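Local coordinates for protein putative mandelate racemase (Zymomonas mobilis, PDB 2OX4) that binds magnesium and is probably a lyase, perhaps a dehydratase, of the mandelate racemase group in the enolase superfamily, at residues C[166-171]-C[213-218]; C[238-243]-C[261-266]; C[11-16]-C[23-28]. All coordinates share one frame; numbering follows the deposited sequence.

Contact 1: residues C[166-171]-C[213-218]. With MG (magnesium ion), chain O.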
loop_
_atom_site.group_PDB
_atom_site.type_symbol
_atom_site.label_atom_id
_atom_site.label_comp_id
_atom_site.label_asym_id
_atom_site.label_seq_id
_atom_site.Cartn_x
_atom_site.Cartn_y
_atom_site.Cartn_z
ATOM N N LYS C 166 -28.090 -24.776 8.603
ATOM C CA LYS C 166 -27.100 -24.612 7.541
ATOM C C LYS C 166 -27.274 -25.646 6.441
ATOM O O LYS C 166 -27.495 -26.822 6.710
ATOM C CB LYS C 166 -25.674 -24.679 8.090
ATOM C CG LYS C 166 -24.588 -24.430 7.018
ATOM C CD LYS C 166 -23.195 -24.333 7.652
ATOM C CE LYS C 166 -22.510 -25.687 7.770
ATOM N NZ LYS C 166 -21.231 -25.514 8.548
ATOM N N VAL C 167 -27.147 -25.199 5.199
ATOM C CA VAL C 167 -27.374 -26.075 4.061
ATOM C C VAL C 167 -26.384 -25.750 2.934
ATOM O O VAL C 167 -26.053 -24.577 2.705
ATOM C CB VAL C 167 -28.842 -25.973 3.593
ATOM C CG1 VAL C 167 -29.212 -24.536 3.208
ATOM C CG2 VAL C 167 -29.141 -26.966 2.487
ATOM N N ASP C 168 -25.885 -26.802 2.288
ATOM C CA ASP C 168 -25.163 -26.690 1.018
ATOM C C ASP C 168 -26.174 -26.903 -0.101
ATOM O O ASP C 168 -26.680 -28.019 -0.282
ATOM C CB ASP C 168 -24.048 -27.738 0.953
ATOM C CG ASP C 168 -23.190 -27.630 -0.317
ATOM O OD1 ASP C 168 -23.602 -26.978 -1.305
ATOM O OD2 ASP C 168 -22.083 -28.206 -0.315
ATOM N N VAL C 169 -26.454 -25.836 -0.844
ATOM C CA VAL C 169 -27.495 -25.860 -1.879
ATOM C C VAL C 169 -26.961 -26.045 -3.312
ATOM O O VAL C 169 -27.752 -26.181 -4.250
ATOM C CB VAL C 169 -28.448 -24.634 -1.794
ATOM C CG1 VAL C 169 -29.171 -24.599 -0.448
ATOM C CG2 VAL C 169 -27.683 -23.319 -2.022
ATOM N N LEU C 170 -25.630 -26.048 -3.477
ATOM C CA LEU C 170 -25.019 -26.179 -4.814
ATOM C C LEU C 170 -24.460 -27.557 -5.098
ATOM O O LEU C 170 -24.307 -27.926 -6.268
ATOM C CB LEU C 170 -23.933 -25.099 -5.052
ATOM C CG LEU C 170 -24.392 -23.636 -5.042
ATOM C CD1 LEU C 170 -23.198 -22.656 -5.022
ATOM C CD2 LEU C 170 -25.330 -23.305 -6.192
ATOM N N ALA C 171 -24.166 -28.325 -4.046
ATOM C CA ALA C 171 -23.369 -29.543 -4.181
ATOM C C ALA C 171 -24.064 -30.625 -5.013
ATOM O O ALA C 171 -23.404 -31.378 -5.739
ATOM C CB ALA C 171 -23.001 -30.095 -2.827
ATOM N N ILE C 213 -27.809 -20.319 7.048
ATOM C CA ILE C 213 -26.406 -20.247 6.652
ATOM C C ILE C 213 -26.228 -21.067 5.375
ATOM O O ILE C 213 -26.711 -22.195 5.280
ATOM C CB ILE C 213 -25.515 -20.831 7.773
ATOM C CG1 ILE C 213 -25.696 -20.025 9.065
ATOM C CG2 ILE C 213 -24.041 -20.910 7.315
ATOM C CD1 ILE C 213 -25.429 -20.831 10.312
ATOM N N VAL C 214 -25.555 -20.489 4.384
ATOM C CA VAL C 214 -25.277 -21.198 3.144
ATOM C C VAL C 214 -23.819 -21.677 3.094
ATOM O O VAL C 214 -22.892 -20.879 3.245
ATOM C CB VAL C 214 -25.658 -20.333 1.911
ATOM C CG1 VAL C 214 -25.165 -20.990 0.610
ATOM C CG2 VAL C 214 -27.202 -20.123 1.866
ATOM N N GLU C 215 -23.642 -22.979 2.886
ATOM C CA GLU C 215 -22.348 -23.661 2.928
ATOM C C GLU C 215 -21.936 -24.053 1.504
ATOM O O GLU C 215 -22.634 -24.835 0.853
ATOM C CB GLU C 215 -22.508 -24.903 3.826
ATOM C CG GLU C 215 -21.575 -26.084 3.593
ATOM C CD GLU C 215 -20.224 -25.902 4.246
ATOM O OE1 GLU C 215 -19.988 -26.481 5.331
ATOM O OE2 GLU C 215 -19.375 -25.189 3.672
ATOM N N ASN C 216 -20.822 -23.508 1.001
ATOM C CA ASN C 216 -20.317 -23.904 -0.329
ATOM C C ASN C 216 -19.290 -25.050 -0.355
ATOM O O ASN C 216 -18.955 -25.570 -1.436
ATOM C CB ASN C 216 -19.775 -22.688 -1.111
ATOM C CG ASN C 216 -20.882 -21.800 -1.697
ATOM O OD1 ASN C 216 -20.610 -20.903 -2.507
ATOM N ND2 ASN C 216 -22.116 -22.027 -1.283
ATOM N N HIS C 217 -18.776 -25.432 0.822
ATOM C CA HIS C 217 -17.824 -26.551 0.953
ATOM C C HIS C 217 -16.531 -26.392 0.145
ATOM O O HIS C 217 -15.888 -27.384 -0.203
ATOM C CB HIS C 217 -18.484 -27.899 0.598
ATOM C CG HIS C 217 -19.116 -28.598 1.764
ATOM N ND1 HIS C 217 -20.461 -28.912 1.806
ATOM C CD2 HIS C 217 -18.588 -29.045 2.927
ATOM C CE1 HIS C 217 -20.733 -29.518 2.951
ATOM N NE2 HIS C 217 -19.613 -29.614 3.647
ATOM N N GLY C 218 -16.151 -25.157 -0.168
ATOM C CA GLY C 218 -14.978 -24.921 -1.023
ATOM C C GLY C 218 -15.095 -25.464 -2.445
ATOM O O GLY C 218 -14.084 -25.612 -3.132
HETATM MG MG MG O . -18.053 -26.516 6.451
HETATM O O HOH W 1 -18.928 -27.347 8.164
HETATM O O HOH W 2 -21.200 -26.590 -2.883
HETATM O O HOH W 3 -24.258 -24.016 -1.369
HETATM O O HOH W 4 -17.186 -26.176 4.444
HETATM O O HOH W 5 -17.740 -28.812 5.984
#

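Contact 2: residues C[238-243]-C[261-266]. With MG (magnesium ion), chain O.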
loop_
_atom_site.group_PDB
_atom_site.type_symbol
_atom_site.label_atom_id
_atom_site.label_comp_id
_atom_site.label_asym_id
_atom_site.label_seq_id
_atom_site.Cartn_x
_atom_site.Cartn_y
_atom_site.Cartn_z
ATOM N N PHE C 238 -27.501 -15.580 6.774
ATOM C CA PHE C 238 -26.879 -15.247 8.049
ATOM C C PHE C 238 -25.357 -15.122 7.856
ATOM O O PHE C 238 -24.754 -14.109 8.205
ATOM C CB PHE C 238 -27.189 -16.361 9.060
ATOM C CG PHE C 238 -26.936 -15.983 10.485
ATOM C CD1 PHE C 238 -27.611 -14.910 11.070
ATOM C CD2 PHE C 238 -26.032 -16.702 11.250
ATOM C CE1 PHE C 238 -27.386 -14.565 12.392
ATOM C CE2 PHE C 238 -25.786 -16.358 12.587
ATOM C CZ PHE C 238 -26.462 -15.293 13.158
ATOM N N PHE C 239 -24.758 -16.161 7.291
ATOM C CA PHE C 239 -23.414 -16.071 6.735
ATOM C C PHE C 239 -23.191 -17.121 5.659
ATOM O O PHE C 239 -24.038 -17.991 5.454
ATOM C CB PHE C 239 -22.300 -16.019 7.815
ATOM C CG PHE C 239 -22.260 -17.185 8.786
ATOM C CD1 PHE C 239 -21.732 -18.422 8.404
ATOM C CD2 PHE C 239 -22.671 -17.024 10.106
ATOM C CE1 PHE C 239 -21.649 -19.488 9.312
ATOM C CE2 PHE C 239 -22.598 -18.092 11.018
ATOM C CZ PHE C 239 -22.088 -19.324 10.611
ATOM N N TYR C 240 -22.052 -17.022 4.980
ATOM C CA TYR C 240 -21.810 -17.687 3.702
ATOM C C TYR C 240 -20.433 -18.310 3.854
ATOM O O TYR C 240 -19.428 -17.586 3.981
ATOM C CB TYR C 240 -21.804 -16.596 2.618
ATOM C CG TYR C 240 -21.808 -17.026 1.156
ATOM C CD1 TYR C 240 -22.338 -18.250 0.742
ATOM C CD2 TYR C 240 -21.314 -16.151 0.175
ATOM C CE1 TYR C 240 -22.343 -18.609 -0.630
ATOM C CE2 TYR C 240 -21.313 -16.492 -1.175
ATOM C CZ TYR C 240 -21.828 -17.717 -1.570
ATOM O OH TYR C 240 -21.828 -18.031 -2.905
ATOM N N GLU C 241 -20.395 -19.641 3.887
ATOM C CA GLU C 241 -19.255 -20.399 4.428
ATOM C C GLU C 241 -18.432 -21.094 3.335
ATOM O O GLU C 241 -18.994 -21.720 2.421
ATOM C CB GLU C 241 -19.734 -21.438 5.465
ATOM C CG GLU C 241 -18.681 -22.497 5.795
ATOM C CD GLU C 241 -19.115 -23.505 6.852
ATOM O OE1 GLU C 241 -20.134 -23.263 7.529
ATOM O OE2 GLU C 241 -18.414 -24.537 7.013
ATOM N N GLU C 242 -17.101 -20.995 3.459
ATOM C CA GLU C 242 -16.142 -21.691 2.593
ATOM C C GLU C 242 -16.437 -21.517 1.105
ATOM O O GLU C 242 -16.736 -22.476 0.391
ATOM C CB GLU C 242 -16.011 -23.165 2.971
ATOM C CG GLU C 242 -15.140 -23.420 4.212
ATOM C CD GLU C 242 -14.239 -24.636 4.030
ATOM O OE1 GLU C 242 -14.781 -25.757 3.948
ATOM O OE2 GLU C 242 -12.997 -24.475 3.966
ATOM N N ILE C 243 -16.346 -20.277 0.639
ATOM C CA ILE C 243 -16.807 -19.955 -0.705
ATOM C C ILE C 243 -15.734 -20.186 -1.779
ATOM O O ILE C 243 -16.011 -20.091 -2.975
ATOM C CB ILE C 243 -17.339 -18.530 -0.765
ATOM C CG1 ILE C 243 -16.193 -17.517 -0.576
ATOM C CG2 ILE C 243 -18.424 -18.329 0.313
ATOM C CD1 ILE C 243 -16.603 -16.076 -0.863
ATOM N N ILE C 261 -22.978 -10.391 1.978
ATOM C CA ILE C 261 -23.373 -11.351 3.010
ATOM C C ILE C 261 -22.104 -11.598 3.847
ATOM O O ILE C 261 -21.023 -11.738 3.263
ATOM C CB ILE C 261 -23.770 -12.700 2.360
ATOM C CG1 ILE C 261 -24.872 -12.526 1.299
ATOM C CG2 ILE C 261 -24.149 -13.729 3.410
ATOM C CD1 ILE C 261 -25.102 -13.773 0.475
ATOM N N PRO C 262 -22.223 -11.658 5.196
ATOM C CA PRO C 262 -21.039 -11.988 6.008
ATOM C C PRO C 262 -20.394 -13.304 5.599
ATOM O O PRO C 262 -21.087 -14.273 5.267
ATOM C CB PRO C 262 -21.587 -12.104 7.437
ATOM C CG PRO C 262 -22.841 -11.224 7.417
ATOM C CD PRO C 262 -23.425 -11.447 6.029
ATOM N N LEU C 263 -19.066 -13.324 5.612
ATOM C CA LEU C 263 -18.303 -14.502 5.175
ATOM C C LEU C 263 -17.782 -15.309 6.357
ATOM O O LEU C 263 -17.379 -14.746 7.388
ATOM C CB LEU C 263 -17.135 -14.094 4.271
ATOM C CG LEU C 263 -17.506 -13.330 2.993
ATOM C CD1 LEU C 263 -16.242 -13.133 2.130
ATOM C CD2 LEU C 263 -18.578 -14.109 2.215
ATOM N N ALA C 264 -17.783 -16.630 6.194
ATOM C CA ALA C 264 -17.251 -17.542 7.216
ATOM C C ALA C 264 -16.252 -18.543 6.647
ATOM O O ALA C 264 -16.385 -18.997 5.503
ATOM C CB ALA C 264 -18.380 -18.297 7.893
ATOM N N SER C 265 -15.260 -18.906 7.456
ATOM C CA SER C 265 -14.275 -19.908 7.052
ATOM C C SER C 265 -13.456 -20.338 8.260
ATOM O O SER C 265 -13.313 -19.583 9.210
ATOM C CB SER C 265 -13.315 -19.332 6.014
ATOM O OG SER C 265 -12.535 -20.373 5.452
ATOM N N GLY C 266 -12.906 -21.548 8.216
ATOM C CA GLY C 266 -11.948 -21.910 9.238
ATOM C C GLY C 266 -11.593 -23.363 9.346
ATOM O O GLY C 266 -10.567 -23.681 9.920
HETATM MG MG MG O . -18.053 -26.516 6.451
HETATM O O HOH W 6 -11.651 -22.980 5.708
HETATM O O HOH W 4 -17.186 -26.176 4.444
HETATM O O HOH W 7 -15.299 -18.424 2.775
HETATM O O HOH W 5 -17.740 -28.812 5.984
HETATM O O HOH W 1 -18.928 -27.347 8.164
#

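Contact 3: residues C[11-16]-C[23-28]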
loop_
_atom_site.group_PDB
_atom_site.type_symbol
_atom_site.label_atom_id
_atom_site.label_comp_id
_atom_site.label_asym_id
_atom_site.label_seq_id
_atom_site.Cartn_x
_atom_site.Cartn_y
_atom_site.Cartn_z
ATOM N N PHE C 11 -6.698 -44.585 18.100
ATOM C CA PHE C 11 -7.777 -45.386 17.522
ATOM C C PHE C 11 -8.194 -44.764 16.201
ATOM O O PHE C 11 -8.816 -43.704 16.185
ATOM C CB PHE C 11 -8.996 -45.387 18.460
ATOM C CG PHE C 11 -8.698 -45.870 19.853
ATOM C CD1 PHE C 11 -8.228 -44.992 20.831
ATOM C CD2 PHE C 11 -8.918 -47.197 20.198
ATOM C CE1 PHE C 11 -7.951 -45.431 22.115
ATOM C CE2 PHE C 11 -8.645 -47.649 21.481
ATOM C CZ PHE C 11 -8.168 -46.769 22.447
ATOM N N HIS C 12 -7.847 -45.413 15.095
ATOM C CA HIS C 12 -8.351 -44.985 13.801
ATOM C C HIS C 12 -9.597 -45.846 13.508
ATOM O O HIS C 12 -9.493 -47.006 13.077
ATOM C CB HIS C 12 -7.267 -45.112 12.717
ATOM C CG HIS C 12 -7.666 -44.549 11.386
ATOM N ND1 HIS C 12 -6.946 -44.783 10.231
ATOM C CD2 HIS C 12 -8.711 -43.762 11.024
ATOM C CE1 HIS C 12 -7.530 -44.170 9.216
ATOM N NE2 HIS C 12 -8.603 -43.543 9.668
ATOM N N VAL C 13 -10.761 -45.280 13.811
ATOM C CA VAL C 13 -12.022 -46.039 13.874
ATOM C C VAL C 13 -12.353 -46.566 12.482
ATOM O O VAL C 13 -12.180 -45.851 11.486
ATOM C CB VAL C 13 -13.192 -45.168 14.411
ATOM C CG1 VAL C 13 -14.517 -45.964 14.400
ATOM C CG2 VAL C 13 -12.893 -44.693 15.824
ATOM N N HIS C 14 -12.784 -47.830 12.411
ATOM C CA HIS C 14 -13.161 -48.446 11.140
ATOM C C HIS C 14 -14.326 -47.720 10.471
ATOM O O HIS C 14 -15.117 -47.052 11.145
ATOM C CB HIS C 14 -13.508 -49.925 11.352
ATOM C CG HIS C 14 -12.343 -50.765 11.779
ATOM N ND1 HIS C 14 -12.496 -51.973 12.426
ATOM C CD2 HIS C 14 -11.008 -50.574 11.646
ATOM C CE1 HIS C 14 -11.304 -52.489 12.677
ATOM N NE2 HIS C 14 -10.384 -51.661 12.212
ATOM N N THR C 15 -14.422 -47.853 9.149
ATOM C CA THR C 15 -15.413 -47.116 8.352
ATOM C C THR C 15 -16.789 -47.093 9.009
ATOM O O THR C 15 -17.352 -48.141 9.326
ATOM C CB THR C 15 -15.523 -47.695 6.935
ATOM O OG1 THR C 15 -14.221 -47.744 6.355
ATOM C CG2 THR C 15 -16.439 -46.839 6.057
ATOM N N ARG C 16 -17.303 -45.894 9.250
ATOM C CA ARG C 16 -18.680 -45.726 9.702
ATOM C C ARG C 16 -19.611 -45.944 8.502
ATOM O O ARG C 16 -19.465 -45.278 7.486
ATOM C CB ARG C 16 -18.874 -44.336 10.336
ATOM C CG ARG C 16 -17.833 -43.939 11.429
ATOM C CD ARG C 16 -17.969 -44.728 12.729
ATOM N NE ARG C 16 -17.514 -46.107 12.575
ATOM C CZ ARG C 16 -17.941 -47.128 13.311
ATOM N NH1 ARG C 16 -17.467 -48.347 13.087
ATOM N NH2 ARG C 16 -18.836 -46.931 14.270
ATOM N N PRO C 23 -13.260 -41.589 12.131
ATOM C CA PRO C 23 -12.691 -40.748 13.191
ATOM C C PRO C 23 -11.358 -41.236 13.753
ATOM O O PRO C 23 -11.036 -42.426 13.678
ATOM C CB PRO C 23 -13.749 -40.774 14.296
ATOM C CG PRO C 23 -14.960 -41.376 13.699
ATOM C CD PRO C 23 -14.587 -42.125 12.480
ATOM N N ILE C 24 -10.585 -40.296 14.295
ATOM C CA ILE C 24 -9.268 -40.594 14.843
ATOM C C ILE C 24 -9.225 -40.044 16.266
ATOM O O ILE C 24 -9.335 -38.825 16.484
ATOM C CB ILE C 24 -8.100 -39.987 14.006
ATOM C CG1 ILE C 24 -8.288 -40.229 12.502
ATOM C CG2 ILE C 24 -6.764 -40.586 14.476
ATOM C CD1 ILE C 24 -8.888 -39.035 11.746
ATOM N N LEU C 25 -9.082 -40.956 17.225
ATOM C CA LEU C 25 -9.087 -40.595 18.639
ATOM C C LEU C 25 -7.772 -40.984 19.295
ATOM O O LEU C 25 -7.118 -41.938 18.869
ATOM C CB LEU C 25 -10.260 -41.271 19.355
ATOM C CG LEU C 25 -11.629 -40.766 18.897
ATOM C CD1 LEU C 25 -12.736 -41.758 19.192
ATOM C CD2 LEU C 25 -11.930 -39.430 19.532
ATOM N N VAL C 26 -7.391 -40.226 20.322
ATOM C CA VAL C 26 -6.173 -40.462 21.088
ATOM C C VAL C 26 -6.499 -40.491 22.565
ATOM O O VAL C 26 -7.225 -39.624 23.071
ATOM C CB VAL C 26 -5.032 -39.422 20.775
ATOM C CG1 VAL C 26 -5.376 -38.015 21.291
ATOM C CG2 VAL C 26 -3.699 -39.895 21.364
ATOM N N LYS C 27 -5.971 -41.507 23.244
ATOM C CA LYS C 27 -6.089 -41.622 24.691
ATOM C C LYS C 27 -4.705 -41.563 25.334
ATOM O O LYS C 27 -3.818 -42.386 25.042
ATOM C CB LYS C 27 -6.840 -42.917 25.076
ATOM C CG LYS C 27 -6.984 -43.137 26.597
ATOM C CD LYS C 27 -7.745 -44.443 26.916
ATOM C CE LYS C 27 -7.744 -44.739 28.400
ATOM N NZ LYS C 27 -8.619 -45.918 28.695
ATOM N N VAL C 28 -4.525 -40.558 26.182
ATOM C CA VAL C 28 -3.232 -40.287 26.831
ATOM C C VAL C 28 -3.326 -40.624 28.310
ATOM O O VAL C 28 -4.076 -39.975 29.041
ATOM C CB VAL C 28 -2.863 -38.793 26.677
ATOM C CG1 VAL C 28 -1.529 -38.467 27.384
ATOM C CG2 VAL C 28 -2.813 -38.409 25.202
#

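Contact 1: residues C[166-171]-C[213-218]
Parallel strands 164-167 and 211-215 lie side by side, Lys-166 paired with Ile-213 and Val-167 with Val-214, before both segments run on into loops. Val-167 uses both of its backbone groups: its N donates to Ile-213 O at 3.0 Å, nearly along the C=O axis, and its O accepts Glu-215 N at 2.9 Å from above the carbonyl plane. On the face that carries Lys-166 and Ile-213, the lysine CG is anti to the backbone N, and the chain crosses the isoleucine obliquely with Lys-166 CD 3.5 Å from Ile-213 CG2. A bend at chi3 (89°) then brings Lys-166 NZ to water 1, a ligand of the magnesium; Glu-241 and Glu-342 hold the same ammonium in salt bridges. Glu-215 bends at chi2 (81°) so that its OE1 binds MG at 2.2 Å. Glu-215 OE2 accepts the backbone N-H of His-217 from above the carboxylate plane and a short hydrogen bond of 2.5 Å from water 4, another metal ligand. The carboxyl carbon Glu-215 CD sits 3.7 Å above the ring of His-217, over its centre. At the ring edge, His-217 ND1 donates almost straight to the anti lone pair of Asp-168 OD2 (2.8 Å), the carboxylate being turned 37° from the ring plane. This bond places a proton on ND1, and the aspartate probably makes the imidazole more basic. Asp-168 OD1 meanwhile accepts Leu-170 N, an Asx turn, and Ala-171 N as well, which makes it an Asx motif. Metal-binding acids at the C-terminal ends of the barrel strands are characteristic of the enolase superfamily; here Glu-215, Glu-241 and Glu-267 bind the magnesium.

Contact 2: residues C[238-243]-C[261-266]
A beta-alpha-beta unit of the barrel closes here: strand 237-241 leads through helix 250-258 to the parallel strand 263-265, the two short strand axes inclined at 37°. Tyr-240 pairs with Leu-263 and Glu-241 with Ala-264. Tyr-240 N makes a weak hydrogen bond to Pro-262 O, Ala-264 N reaches Tyr-240 O from above the carbonyl plane, and Glu-242 N bonds in plane to Ala-264 O at 2.9 Å. Glu-241 runs from the sheet to the metal. Glu-241 CB lies 4.2 Å from Ala-264 CB on their common face; CG, anti to the backbone N (chi1 165°), passes the carbonyl oxygen of Ala-264; the chain stays extended to CD, where the carboxylate divides its work. Glu-241 OE2 binds MG at 2.1 Å, while OE1 turns to the ammonium of Lys-166, so metal and lysine together would probably keep this acid ionised. Beside it Phe-239, with CG in the crowded position between the backbone N and the carbonyl carbon (chi1 58°), brings ring atom CD1 within a tight 3.4 Å of Ala-264 CB. On the other face, Tyr-240 lies alongside Leu-263, CD2 to CD2 at 4.0 Å. Ile-243 CG2 is set 3.5 Å above the tyrosine ring, over its centre, and Tyr-240 OH finds its partner in Ala-225 O on helix 222-232. Past the strand end, Glu-242 bends at chi2 and forms a salt bridge with Arg-268 through OE1, which also accepts a hydrogen bond from metal-bound water 4. Glu-242 OE2 accepts a hydrogen bond from water 6 at 2.7 Å, and that water links it to Ser-265 OG.

Contact 3: residues C[11-16]-C[23-28]
Strands 5-13 and 24-30 form a beta hairpin in the N-terminal domain, and this contact is its end next to the connecting loop. Phe-11 and Leu-25 are the hydrogen-bonded antiparallel pair: Phe-11 N to Leu-25 O is 2.8 Å and almost perfectly straight, and Leu-25 N to Phe-11 O is 3.0 Å, both in the carbonyl plane. Val-13 N extends the ladder to Pro-23 O at 2.9 Å. His-12 and Ile-24, the non-hydrogen-bonded pair, point the same way and lie side by side, with His-12 CD2 at 3.9 Å from Ile-24 CG1. On the sheet face shared by Phe-11 and Leu-25, the ring edge of Phe-11 meets the aliphatic base of Lys-27, CE1 to CB at 4.0 Å. Arg-16 curls back through bends at chi2 and chi3. Arg-16 CG touches Pro-23 CD, Arg-16 NE donates to His-14 O at 2.9 Å close to the C=O axis, and Val-13 CG1 lies 3.4 Å above the guanidinium plane, offset toward the rim. An alanine in place of Arg-16 would lose these contacts and the salt bridge of NH2 to Glu-354, and would probably loosen the loop after strand 5-13. Helix 48-62 packs against His-12 and Ile-24, whereas Phe-11 meets Tyr-384 edge-to-face and Leu-25 touches Thr-321. In the sheet itself strand 387-393 flanks 5-13, and strand 35-40 lies along 24-30.

From the N terminus, contact 3 comes first, closing a hairpin, with six residues between its two segments, in the antiparallel sheet of the N-terminal domain. Contact 1 then closes a 41-residue excursion that includes helix 189-206, and contact 2 a shorter one of 17 residues around helix 250-258. The three follow in series; none nests in or crosses another. Contacts 1 and 2 are strand pairs of the same barrel wall, joined by the intervening pairing of strands 211-215 and 237-241: Ile-213 packs on Phe-239, and both contacts reach the same magnesium and its three waters. Contact 3 stands apart, its centre about 27 Å from that of contact 1.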